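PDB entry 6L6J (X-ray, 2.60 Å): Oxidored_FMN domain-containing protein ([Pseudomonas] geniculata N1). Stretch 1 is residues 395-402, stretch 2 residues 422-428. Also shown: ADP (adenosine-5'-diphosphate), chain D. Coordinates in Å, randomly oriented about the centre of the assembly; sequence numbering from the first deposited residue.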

# COMPACT_ATOMS: atom_id res chain seq x y z
N GLY A 395 21.34 16.52 -5.48
CA GLY A 395 20.50 15.43 -6.02
C GLY A 395 19.02 15.80 -6.06
O GLY A 395 18.46 16.17 -5.01
N GLY A 396 18.40 15.67 -7.23
CA GLY A 396 16.99 16.04 -7.45
C GLY A 396 16.07 14.84 -7.46
O GLY A 396 14.94 15.00 -7.93
N GLY A 397 16.52 13.70 -6.95
CA GLY A 397 15.68 12.49 -6.78
C GLY A 397 14.74 12.62 -5.58
O GLY A 397 14.73 13.66 -4.90
N PRO A 398 13.95 11.58 -5.26
CA PRO A 398 13.03 11.66 -4.12
C PRO A 398 13.73 11.84 -2.77
O PRO A 398 13.12 12.44 -1.87
CB PRO A 398 12.26 10.33 -4.16
CG PRO A 398 13.07 9.42 -5.05
CD PRO A 398 13.90 10.30 -5.96
N ALA A 399 14.97 11.36 -2.63
CA ALA A 399 15.79 11.52 -1.40
C ALA A 399 16.05 13.00 -1.20
O ALA A 399 15.54 13.55 -0.22
CB ALA A 399 17.08 10.73 -1.47
N GLY A 400 16.78 13.63 -2.12
CA GLY A 400 17.06 15.08 -2.13
C GLY A 400 15.82 15.92 -1.86
O GLY A 400 15.84 16.76 -0.92
N LEU A 401 14.76 15.71 -2.65
CA LEU A 401 13.53 16.53 -2.62
C LEU A 401 12.86 16.44 -1.26
O LEU A 401 12.25 17.45 -0.84
CB LEU A 401 12.55 16.06 -3.71
CG LEU A 401 12.93 16.45 -5.12
CD1 LEU A 401 12.03 15.75 -6.13
CD2 LEU A 401 12.87 17.96 -5.29
N GLU A 402 12.91 15.26 -0.63
CA GLU A 402 12.23 15.04 0.67
C GLU A 402 13.03 15.76 1.77
O GLU A 402 12.42 16.34 2.64
CB GLU A 402 12.06 13.54 0.92
CG GLU A 402 11.47 13.22 2.28
CD GLU A 402 10.27 14.05 2.66
OE1 GLU A 402 9.44 14.31 1.79
OE2 GLU A 402 10.16 14.43 3.84
N GLU A 422 15.27 18.36 -15.41
CA GLU A 422 13.94 18.04 -14.82
C GLU A 422 14.13 17.41 -13.44
O GLU A 422 14.98 16.48 -13.31
CB GLU A 422 13.18 17.10 -15.76
CG GLU A 422 11.69 17.03 -15.48
CD GLU A 422 10.97 15.93 -16.24
OE1 GLU A 422 11.20 15.80 -17.46
OE2 GLU A 422 10.17 15.20 -15.62
N TRP A 423 13.37 17.89 -12.46
CA TRP A 423 13.40 17.38 -11.06
C TRP A 423 12.83 15.96 -11.07
O TRP A 423 11.89 15.71 -11.85
CB TRP A 423 12.61 18.30 -10.12
CG TRP A 423 13.24 19.65 -10.00
CD1 TRP A 423 12.81 20.83 -10.54
CD2 TRP A 423 14.47 19.95 -9.32
NE1 TRP A 423 13.68 21.84 -10.25
CE2 TRP A 423 14.71 21.33 -9.49
CE3 TRP A 423 15.39 19.19 -8.58
CZ2 TRP A 423 15.83 21.95 -8.95
CZ3 TRP A 423 16.50 19.81 -8.06
CH2 TRP A 423 16.71 21.18 -8.24
N GLY A 424 13.41 15.06 -10.27
CA GLY A 424 12.88 13.69 -10.05
C GLY A 424 13.95 12.60 -10.06
O GLY A 424 13.61 11.44 -9.80
N GLY A 425 15.21 12.93 -10.32
CA GLY A 425 16.28 11.92 -10.43
C GLY A 425 15.77 10.70 -11.17
O GLY A 425 15.29 10.85 -12.31
N ARG A 426 15.82 9.53 -10.52
CA ARG A 426 15.47 8.21 -11.13
C ARG A 426 14.03 8.24 -11.63
O ARG A 426 13.73 7.53 -12.61
CB ARG A 426 15.67 7.08 -10.12
CG ARG A 426 14.77 7.19 -8.89
CD ARG A 426 15.18 6.17 -7.84
NE ARG A 426 14.80 4.83 -8.23
CZ ARG A 426 15.05 3.74 -7.54
NH1 ARG A 426 15.72 3.81 -6.40
NH2 ARG A 426 14.64 2.57 -8.01
N LEU A 427 13.17 9.07 -11.04
CA LEU A 427 11.73 9.14 -11.41
C LEU A 427 11.48 9.93 -12.69
O LEU A 427 10.42 9.70 -13.29
CB LEU A 427 10.91 9.71 -10.26
CG LEU A 427 10.69 8.74 -9.09
CD1 LEU A 427 9.93 9.44 -7.97
CD2 LEU A 427 9.97 7.49 -9.56
N VAL A 428 12.41 10.80 -13.13
CA VAL A 428 12.28 11.48 -14.46
C VAL A 428 12.00 10.41 -15.50
O VAL A 428 10.98 10.52 -16.16
CB VAL A 428 13.51 12.32 -14.85
CG1 VAL A 428 13.59 12.54 -16.34
CG2 VAL A 428 13.53 13.67 -14.12
PB ADP D . 17.50 8.82 -4.87
O1B ADP D . 16.91 10.21 -4.72
O2B ADP D . 16.45 7.71 -4.89
O3B ADP D . 18.61 8.56 -3.87
PA ADP D . 18.01 9.44 -7.68
O1A ADP D . 16.54 9.60 -7.84
O2A ADP D . 18.75 8.62 -8.67
O3A ADP D . 18.27 8.77 -6.27
O5' ADP D . 18.69 10.90 -7.51
C5' ADP D . 20.02 11.19 -7.99
C4' ADP D . 20.01 12.50 -8.74
O4' ADP D . 21.22 13.24 -8.41
C3' ADP D . 20.01 12.39 -10.27
O3' ADP D . 19.29 13.43 -10.92
C2' ADP D . 21.51 12.49 -10.57
O2' ADP D . 21.84 12.77 -11.92
C1' ADP D . 21.85 13.62 -9.61
N9 ADP D . 23.28 13.83 -9.40
C8 ADP D . 24.28 12.89 -9.32
N7 ADP D . 25.47 13.40 -9.16
C5 ADP D . 25.25 14.78 -9.14
C6 ADP D . 26.11 15.89 -8.99
N6 ADP D . 27.42 15.80 -8.81
N1 ADP D . 25.56 17.13 -9.02
C2 ADP D . 24.24 17.23 -9.18
N3 ADP D . 23.33 16.27 -9.32
C4 ADP D . 23.90 15.05 -9.29

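Two glycine-rich turns pack backbone to backbone here, joined by a single hydrogen bond and flanked by a few apolar side chains, and together they cradle the diphosphate of ADP. The case illustrates how glycine allows main chains to approach more closely than side chains would permit: the CA atoms of Gly-397 and Gly-425 lie 3.7 Å apart. A CB on Gly-425 would come within 2.7 Å of Gly-397 CA, and one on Gly-396 would fall 2.8 Å from Trp-423 CE3. Without it, Gly-396 CA rests at the edge of the indole, 3.7 Å from Trp-423 CE3. The polar link runs from Gly-424 N to Gly-396 O, at 2.8 Å; Gly-425 N also approaches that oxygen, but at too poor an angle to bond.

Beside the backbone contact, the apolar side chains meet at longer range. Leu-401 CD2 reaches Trp-423 CE3 at 4.3 Å, and Pro-398 CG meets Leu-427 CD1 at the same distance.

Both stretches also contact the ligand. Ala-399 N donates to ADP O1B at 3.1 Å, while Arg-426 N donates to ADP O1A at 2.8 Å in an almost linear bond, so the main-chain hydrogen bonds from the two stretches go to different phosphates. A CB on Gly-397 or Gly-425 would collide with ADP O1A.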